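Local coordinates for glutathione S-transferase family protein (Populus trichocarpa, PDB 5F06) that probably joins glutathione to electrophilic compounds, displacing a halide, as a Phi-class glutathione transferase involved in detoxification, at residues A[107-118]-A[129-140]; A[80-88]-A[160-168]. All coordinates share one frame; numbering follows the deposited sequence.

Contact 1 of 2, residues A[107-118]-A[129-140]; sequences YNPAIAPIVFQF and DQTIIDDNVEKL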
# COMPACT_ATOMS: atom_id res chain seq x y z
N TYR A 107 2.35 7.98 -4.34
CA TYR A 107 3.65 8.16 -4.97
C TYR A 107 3.98 7.01 -5.94
O TYR A 107 4.30 7.25 -7.11
CB TYR A 107 4.75 8.28 -3.91
CG TYR A 107 6.08 8.81 -4.42
CD1 TYR A 107 7.05 7.94 -4.90
CD2 TYR A 107 6.36 10.16 -4.39
CE1 TYR A 107 8.27 8.41 -5.36
CE2 TYR A 107 7.58 10.65 -4.85
CZ TYR A 107 8.53 9.77 -5.32
OH TYR A 107 9.74 10.26 -5.78
N ASN A 108 3.89 5.77 -5.47
CA ASN A 108 4.35 4.64 -6.27
C ASN A 108 3.56 4.42 -7.56
O ASN A 108 4.15 4.12 -8.60
CB ASN A 108 4.33 3.35 -5.44
CG ASN A 108 5.05 2.21 -6.14
OD1 ASN A 108 6.25 2.31 -6.43
ND2 ASN A 108 4.33 1.14 -6.42
N PRO A 109 2.22 4.57 -7.51
CA PRO A 109 1.45 4.35 -8.75
C PRO A 109 1.77 5.38 -9.84
O PRO A 109 1.49 5.12 -11.01
CB PRO A 109 -0.00 4.48 -8.28
CG PRO A 109 0.02 4.24 -6.82
CD PRO A 109 1.34 4.78 -6.35
N ALA A 110 2.34 6.52 -9.45
CA ALA A 110 2.71 7.56 -10.41
C ALA A 110 4.15 7.42 -10.90
O ALA A 110 4.43 7.66 -12.07
CB ALA A 110 2.49 8.94 -9.78
N ILE A 111 5.06 7.01 -10.02
CA ILE A 111 6.47 6.92 -10.41
C ILE A 111 6.81 5.58 -11.07
O ILE A 111 7.68 5.52 -11.95
CB ILE A 111 7.42 7.14 -9.20
CG1 ILE A 111 8.86 7.32 -9.69
CG2 ILE A 111 7.30 6.01 -8.19
CD1 ILE A 111 9.78 7.92 -8.66
N ALA A 112 6.11 4.52 -10.69
CA ALA A 112 6.42 3.19 -11.22
C ALA A 112 6.31 3.15 -12.76
O ALA A 112 7.21 2.63 -13.42
CB ALA A 112 5.52 2.13 -10.59
N PRO A 113 5.22 3.69 -13.34
CA PRO A 113 5.10 3.62 -14.80
C PRO A 113 6.20 4.40 -15.53
O PRO A 113 6.60 4.01 -16.63
CB PRO A 113 3.73 4.23 -15.08
CG PRO A 113 3.00 4.19 -13.79
CD PRO A 113 4.05 4.34 -12.73
N ILE A 114 6.67 5.48 -14.93
CA ILE A 114 7.74 6.27 -15.54
C ILE A 114 8.98 5.40 -15.69
O ILE A 114 9.57 5.30 -16.76
CB ILE A 114 8.07 7.53 -14.71
CG1 ILE A 114 6.83 8.42 -14.60
CG2 ILE A 114 9.23 8.29 -15.32
CD1 ILE A 114 6.99 9.60 -13.63
N VAL A 115 9.37 4.76 -14.59
CA VAL A 115 10.58 3.96 -14.57
C VAL A 115 10.41 2.72 -15.44
O VAL A 115 11.36 2.28 -16.09
CB VAL A 115 10.95 3.56 -13.12
CG1 VAL A 115 12.08 2.53 -13.09
CG2 VAL A 115 11.35 4.80 -12.33
N PHE A 116 9.20 2.16 -15.44
CA PHE A 116 8.92 0.99 -16.26
C PHE A 116 9.17 1.31 -17.73
O PHE A 116 9.83 0.55 -18.44
CB PHE A 116 7.47 0.53 -16.08
CG PHE A 116 7.11 -0.66 -16.92
CD1 PHE A 116 7.29 -1.95 -16.43
CD2 PHE A 116 6.60 -0.50 -18.20
CE1 PHE A 116 6.97 -3.05 -17.21
CE2 PHE A 116 6.28 -1.59 -18.98
CZ PHE A 116 6.46 -2.87 -18.48
N GLN A 117 8.63 2.43 -18.19
CA GLN A 117 8.76 2.81 -19.59
C GLN A 117 10.22 3.05 -19.99
O GLN A 117 10.66 2.61 -21.06
CB GLN A 117 7.91 4.05 -19.87
CG GLN A 117 6.41 3.78 -19.92
CD GLN A 117 6.03 2.73 -20.95
OE1 GLN A 117 6.61 2.68 -22.04
NE2 GLN A 117 5.06 1.89 -20.61
N PHE A 118 10.97 3.72 -19.13
CA PHE A 118 12.37 4.00 -19.42
C PHE A 118 13.29 2.77 -19.30
O PHE A 118 14.17 2.58 -20.13
CB PHE A 118 12.90 5.10 -18.48
CG PHE A 118 12.51 6.49 -18.89
CD1 PHE A 118 12.98 7.05 -20.06
CD2 PHE A 118 11.69 7.26 -18.08
CE1 PHE A 118 12.63 8.34 -20.43
CE2 PHE A 118 11.34 8.55 -18.44
CZ PHE A 118 11.81 9.09 -19.62
N ASP A 129 7.16 4.61 -23.98
CA ASP A 129 5.93 5.27 -24.41
C ASP A 129 5.88 6.66 -23.81
O ASP A 129 5.64 6.82 -22.61
CB ASP A 129 4.72 4.44 -23.98
CG ASP A 129 3.40 4.98 -24.52
OD1 ASP A 129 3.22 6.22 -24.55
OD2 ASP A 129 2.55 4.16 -24.92
N GLN A 130 6.08 7.68 -24.64
CA GLN A 130 6.19 9.05 -24.16
C GLN A 130 4.87 9.54 -23.57
O GLN A 130 4.86 10.36 -22.65
CB GLN A 130 6.63 9.99 -25.28
CG GLN A 130 7.08 11.35 -24.80
CD GLN A 130 8.37 11.29 -24.00
OE1 GLN A 130 9.34 10.65 -24.41
NE2 GLN A 130 8.39 11.96 -22.85
N THR A 131 3.76 9.02 -24.10
CA THR A 131 2.44 9.36 -23.58
C THR A 131 2.28 8.90 -22.13
O THR A 131 1.81 9.65 -21.28
CB THR A 131 1.31 8.74 -24.45
OG1 THR A 131 1.46 9.18 -25.81
CG2 THR A 131 -0.06 9.14 -23.94
N ILE A 132 2.68 7.66 -21.86
CA ILE A 132 2.58 7.12 -20.51
C ILE A 132 3.55 7.85 -19.58
O ILE A 132 3.21 8.16 -18.44
CB ILE A 132 2.85 5.60 -20.49
CG1 ILE A 132 1.78 4.88 -21.31
CG2 ILE A 132 2.88 5.06 -19.06
CD1 ILE A 132 1.99 3.39 -21.47
N ILE A 133 4.74 8.16 -20.09
CA ILE A 133 5.71 8.95 -19.33
C ILE A 133 5.14 10.32 -18.97
O ILE A 133 5.12 10.69 -17.80
CB ILE A 133 7.04 9.12 -20.12
CG1 ILE A 133 7.72 7.76 -20.29
CG2 ILE A 133 7.99 10.10 -19.41
CD1 ILE A 133 8.88 7.76 -21.28
N ASP A 134 4.67 11.06 -19.97
CA ASP A 134 4.22 12.43 -19.75
C ASP A 134 3.04 12.50 -18.79
O ASP A 134 2.99 13.35 -17.90
CB ASP A 134 3.83 13.09 -21.08
CG ASP A 134 5.02 13.32 -21.99
OD1 ASP A 134 6.17 13.10 -21.55
OD2 ASP A 134 4.81 13.73 -23.15
N ASP A 135 2.08 11.60 -18.97
CA ASP A 135 0.90 11.54 -18.11
C ASP A 135 1.29 11.35 -16.65
O ASP A 135 0.76 12.02 -15.76
CB ASP A 135 -0.02 10.40 -18.56
CG ASP A 135 -1.26 10.29 -17.71
OD1 ASP A 135 -1.83 11.34 -17.34
OD2 ASP A 135 -1.67 9.15 -17.42
N ASN A 136 2.21 10.43 -16.39
CA ASN A 136 2.58 10.10 -15.03
C ASN A 136 3.56 11.11 -14.43
O ASN A 136 3.62 11.27 -13.21
CB ASN A 136 3.15 8.68 -14.97
CG ASN A 136 2.07 7.62 -15.07
OD1 ASN A 136 1.37 7.34 -14.10
ND2 ASN A 136 1.92 7.03 -16.25
N VAL A 137 4.32 11.78 -15.28
CA VAL A 137 5.17 12.88 -14.83
C VAL A 137 4.26 14.00 -14.30
O VAL A 137 4.57 14.64 -13.30
CB VAL A 137 6.09 13.40 -15.96
CG1 VAL A 137 6.61 14.80 -15.66
CG2 VAL A 137 7.25 12.45 -16.18
N GLU A 138 3.13 14.20 -14.97
CA GLU A 138 2.15 15.19 -14.53
C GLU A 138 1.55 14.76 -13.19
O GLU A 138 1.42 15.57 -12.27
CB GLU A 138 1.06 15.36 -15.58
CG GLU A 138 0.04 16.43 -15.25
CD GLU A 138 -0.90 16.69 -16.41
OE1 GLU A 138 -1.80 15.86 -16.65
OE2 GLU A 138 -0.73 17.72 -17.10
N LYS A 139 1.19 13.48 -13.09
CA LYS A 139 0.61 12.94 -11.86
C LYS A 139 1.61 13.00 -10.71
O LYS A 139 1.26 13.38 -9.59
CB LYS A 139 0.15 11.50 -12.07
CG LYS A 139 -1.09 11.38 -12.93
CD LYS A 139 -1.46 9.92 -13.19
CE LYS A 139 -2.76 9.81 -13.96
NZ LYS A 139 -3.06 8.41 -14.36
N LEU A 140 2.86 12.63 -10.97
CA LEU A 140 3.88 12.65 -9.93
C LEU A 140 4.15 14.07 -9.48
O LEU A 140 4.39 14.31 -8.29
CB LEU A 140 5.17 12.00 -10.43
CG LEU A 140 6.29 11.90 -9.38
CD1 LEU A 140 5.83 11.15 -8.15
CD2 LEU A 140 7.52 11.23 -9.99

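Contact 2 of 2, residues A[80-88]-A[160-168]; sequences TGYDLIRHE and DFYSLADLH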
# COMPACT_ATOMS: atom_id res chain seq x y z
N THR A 80 17.35 -1.82 17.63
CA THR A 80 18.63 -2.13 16.98
C THR A 80 18.75 -1.34 15.68
O THR A 80 17.83 -1.30 14.88
CB THR A 80 18.76 -3.64 16.72
OG1 THR A 80 18.87 -4.32 17.97
CG2 THR A 80 19.99 -3.96 15.86
N GLY A 81 19.90 -0.70 15.50
CA GLY A 81 20.12 0.12 14.33
C GLY A 81 19.20 1.33 14.36
O GLY A 81 18.83 1.82 15.43
N TYR A 82 18.83 1.82 13.18
CA TYR A 82 18.03 3.04 13.13
C TYR A 82 16.56 2.81 13.47
O TYR A 82 15.98 1.78 13.14
CB TYR A 82 18.13 3.70 11.75
CG TYR A 82 17.44 5.03 11.74
CD1 TYR A 82 18.10 6.17 12.19
CD2 TYR A 82 16.12 5.15 11.34
CE1 TYR A 82 17.46 7.39 12.21
CE2 TYR A 82 15.48 6.37 11.37
CZ TYR A 82 16.15 7.49 11.81
OH TYR A 82 15.51 8.70 11.83
N ASP A 83 15.97 3.81 14.12
CA ASP A 83 14.58 3.77 14.56
C ASP A 83 13.62 4.14 13.41
O ASP A 83 13.16 5.28 13.32
CB ASP A 83 14.40 4.74 15.73
CG ASP A 83 13.01 4.70 16.33
OD1 ASP A 83 12.23 3.79 16.00
OD2 ASP A 83 12.71 5.60 17.14
N LEU A 84 13.33 3.16 12.56
CA LEU A 84 12.60 3.42 11.31
C LEU A 84 11.10 3.63 11.49
O LEU A 84 10.50 4.38 10.71
CB LEU A 84 12.82 2.26 10.32
CG LEU A 84 14.17 2.19 9.60
CD1 LEU A 84 14.29 0.89 8.83
CD2 LEU A 84 14.34 3.38 8.66
N ILE A 85 10.48 2.98 12.47
CA ILE A 85 9.03 3.09 12.66
C ILE A 85 8.64 3.71 14.00
O ILE A 85 7.47 3.74 14.36
CB ILE A 85 8.34 1.71 12.50
CG1 ILE A 85 8.87 0.70 13.53
CG2 ILE A 85 8.54 1.19 11.08
CD1 ILE A 85 8.05 -0.58 13.60
N ARG A 86 9.64 4.22 14.73
CA ARG A 86 9.42 5.08 15.89
C ARG A 86 8.75 4.34 17.05
O ARG A 86 7.65 4.68 17.48
CB ARG A 86 8.60 6.31 15.48
CG ARG A 86 9.01 6.92 14.14
CD ARG A 86 10.51 7.17 14.04
NE ARG A 86 10.96 8.23 14.94
CZ ARG A 86 12.23 8.59 15.09
NH1 ARG A 86 13.19 7.98 14.40
NH2 ARG A 86 12.55 9.56 15.92
N HIS A 87 9.46 3.34 17.58
CA HIS A 87 8.89 2.42 18.56
C HIS A 87 8.73 2.99 19.98
O HIS A 87 8.24 2.28 20.86
CB HIS A 87 9.76 1.15 18.64
CG HIS A 87 11.11 1.39 19.23
ND1 HIS A 87 12.18 1.86 18.50
CD2 HIS A 87 11.57 1.21 20.49
CE1 HIS A 87 13.24 1.97 19.28
NE2 HIS A 87 12.90 1.58 20.50
N GLU A 88 9.13 4.23 20.20
CA GLU A 88 9.00 4.83 21.53
C GLU A 88 8.30 6.19 21.49
O GLU A 88 8.36 6.96 22.45
CB GLU A 88 10.38 4.96 22.20
CG GLU A 88 11.49 5.50 21.31
CD GLU A 88 12.86 5.46 21.99
OE1 GLU A 88 12.98 4.85 23.07
OE2 GLU A 88 13.81 6.04 21.43
N ASP A 160 10.28 15.53 11.66
CA ASP A 160 11.68 15.96 11.64
C ASP A 160 12.61 14.79 11.98
O ASP A 160 13.57 14.94 12.73
CB ASP A 160 11.90 17.12 12.62
CG ASP A 160 11.27 18.41 12.14
OD1 ASP A 160 11.38 18.72 10.94
OD2 ASP A 160 10.65 19.12 12.96
N PHE A 161 12.29 13.62 11.42
CA PHE A 161 13.10 12.42 11.58
C PHE A 161 12.98 11.57 10.33
O PHE A 161 11.90 11.48 9.74
CB PHE A 161 12.65 11.61 12.80
CG PHE A 161 11.18 11.34 12.83
CD1 PHE A 161 10.65 10.23 12.17
CD2 PHE A 161 10.31 12.20 13.48
CE1 PHE A 161 9.30 9.99 12.18
CE2 PHE A 161 8.95 11.96 13.49
CZ PHE A 161 8.45 10.85 12.84
N TYR A 162 14.08 10.95 9.92
CA TYR A 162 14.05 9.96 8.85
C TYR A 162 13.21 8.77 9.31
O TYR A 162 13.27 8.38 10.48
CB TYR A 162 15.46 9.53 8.48
CG TYR A 162 15.55 8.56 7.33
CD1 TYR A 162 15.31 8.98 6.03
CD2 TYR A 162 15.90 7.23 7.53
CE1 TYR A 162 15.40 8.10 4.97
CE2 TYR A 162 15.99 6.35 6.48
CZ TYR A 162 15.74 6.79 5.20
OH TYR A 162 15.84 5.90 4.15
N SER A 163 12.42 8.20 8.41
CA SER A 163 11.60 7.04 8.75
C SER A 163 11.40 6.09 7.57
O SER A 163 11.88 6.34 6.46
CB SER A 163 10.24 7.49 9.27
OG SER A 163 9.35 7.78 8.20
N LEU A 164 10.68 5.00 7.83
CA LEU A 164 10.36 4.02 6.81
C LEU A 164 9.62 4.65 5.63
O LEU A 164 9.74 4.20 4.49
CB LEU A 164 9.53 2.88 7.41
CG LEU A 164 9.30 1.67 6.51
CD1 LEU A 164 10.60 0.92 6.26
CD2 LEU A 164 8.25 0.76 7.13
N ALA A 165 8.85 5.70 5.92
CA ALA A 165 8.11 6.43 4.89
C ALA A 165 9.05 6.97 3.82
O ALA A 165 8.82 6.76 2.63
CB ALA A 165 7.31 7.57 5.52
N ASP A 166 10.10 7.67 4.24
CA ASP A 166 11.08 8.20 3.29
C ASP A 166 11.80 7.06 2.56
O ASP A 166 11.95 7.09 1.34
CB ASP A 166 12.09 9.09 4.01
CG ASP A 166 11.44 10.08 4.94
OD1 ASP A 166 11.02 11.16 4.47
OD2 ASP A 166 11.35 9.77 6.15
N LEU A 167 12.24 6.07 3.34
CA LEU A 167 13.01 4.95 2.81
C LEU A 167 12.34 4.29 1.61
O LEU A 167 13.00 3.97 0.62
CB LEU A 167 13.23 3.91 3.92
CG LEU A 167 14.11 2.71 3.55
CD1 LEU A 167 14.89 2.23 4.77
CD2 LEU A 167 13.30 1.55 2.96
N HIS A 168 11.03 4.08 1.70
CA HIS A 168 10.32 3.38 0.64
C HIS A 168 10.40 4.10 -0.70
O HIS A 168 10.19 3.48 -1.74
CB HIS A 168 8.86 3.15 1.03
CG HIS A 168 8.67 2.05 2.02
ND1 HIS A 168 7.46 1.77 2.61
CD2 HIS A 168 9.55 1.14 2.52
CE1 HIS A 168 7.59 0.75 3.43
NE2 HIS A 168 8.85 0.35 3.40
O HOH W 1 16.51 11.54 11.40

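Contact 1 of 2, residues A[107-118]-A[129-140]
Ile132 O is gripped by two donors of Asn136, the residue whose amide also rests on the ring of Pro113 across the contact. Asn136 N, the ordinary helical donor, and Asn136 ND2, at 2.8 Å from Ile132 O, arrive from opposite faces of that carbonyl's plane. The second bond fixes the amide's rotation, with ND2 3.5 Å from Pro113 CB.

The two segments belong to neighbouring helices, 90-120 and 130-153, which form an antiparallel hairpin in the all-helical C-terminal domain of the glutathione transferase fold; their segment axes approach to 8.3 Å at an angle of 149°. Knobs-into-holes packing is met twice. Ile114 sits among Ile133, Asn136, Val137 and Leu140, and Leu140 in turn enters the hole made by Tyr107, Ala110, Ile111 and Ile114. The two branches of Leu140 divide the work: CD2 faces the two isoleucines, while CD1 stands over a face of Tyr107, 4.0 Å from its ring centroid. A matching CH-pi contact at the other end puts Ile133 CD1 over a face of Phe118, 3.6 Å from Phe118 CZ.

Gln117 closes the hairpin. Its chain bends at chi2 (-57°), carrying OE1 to within 2.8 Å of Asp129 N, with an N-H...O angle of 156°, while NE2 lies 3.5 Å from Ile132 CD1. Asp129 is itself the N-cap, its OD1 accepting from Ile132 N. A leucine in place of Gln117 would probably leave Asp129 N without its acceptor and the cap less firmly tied to helix 90-120.

Helix 90-120 is kinked around Pro109 and Pro113, whose nitrogens carry no hydrogen, and the buried Ala110 O finds no hydrogen-bond partner: Asn136 CB packs 3.3 Å from it.

Contact 2 of 2, residues A[80-88]-A[160-168]
The backbones meet where Leu164 N donates to Leu84 O over 3.0 Å, so an irregular loop is fastened to the first turn of a short helix. The CA atoms of Leu84 and Ser163 are 4.5 Å apart. A second tie uses a side chain: Tyr82 OH donates to Tyr162 O over 2.6 Å, the carbonyl oxygen lying at the edge of the Tyr82 ring. One water joins the same two residues again, giving a hydrogen to Tyr82 OH and accepting from Tyr162 N.

The rings of these tyrosines form an offset edge-to-face pair, the edge of Tyr162 turned to the face of Tyr82, with centroids 5.8 Å apart and planes at 64°. Arg201 adds a cation-pi contact to both.

Helix 164-167 opens with a capping box: Ser163 OG accepts from Ala165 N at 3.1 Å, and Ser163 N donates in return to Asp166 OD2 at 3.0 Å, using the anti lone pair of that oxygen. A Ser-X-X-Asp box of this kind is a known feature of the C-terminal domain of glutathione transferases. Asp166 OD1 holds Trp194 NE1 and Leu157 N, so the carboxylate binds on both oxygens.

Beside the box, Leu84 runs alongside Tyr162 and brings CD2 to 4.1 Å from Leu167 CD1, while Ile85 CG2 lies against Leu164 CD2.

Arg86 is bent at chi2 (-50°) and again at chi3, which folds its guanidinium flat over Phe161: the planes differ by 9° and the centres are 4.2 Å apart. Phe161 CD1 covers one guanidinium face and Asp83 OD2 stands over the opposite one. Within the loop Arg86 NH1 donates to Asp83 O, in the plane of that carbonyl, and Arg86 NE forms a salt bridge with Glu92 on helix 90-120.

In the fold
Along the chain the order is 80-88, 107-118, 129-140, 160-168, so the segments of contact 1 both fall between those of contact 2. Helix 90-120 spans the two sites: it starts just after 80-88, is touched by Arg86 and Ser163 near its beginning, and carries 107-118 toward its far end. The centres lie about 27 Å apart, on opposite sides of the chain's centre, although the nearest atoms are separated by about 6 Å. Contact 1 joins two long helices of the C-terminal domain. Contact 2 ties the linker following helix 66-76 of the thioredoxin-like domain to the helical domain, with the Leu164 side chain about 7 Å from that of the glutathione-binding Arg67.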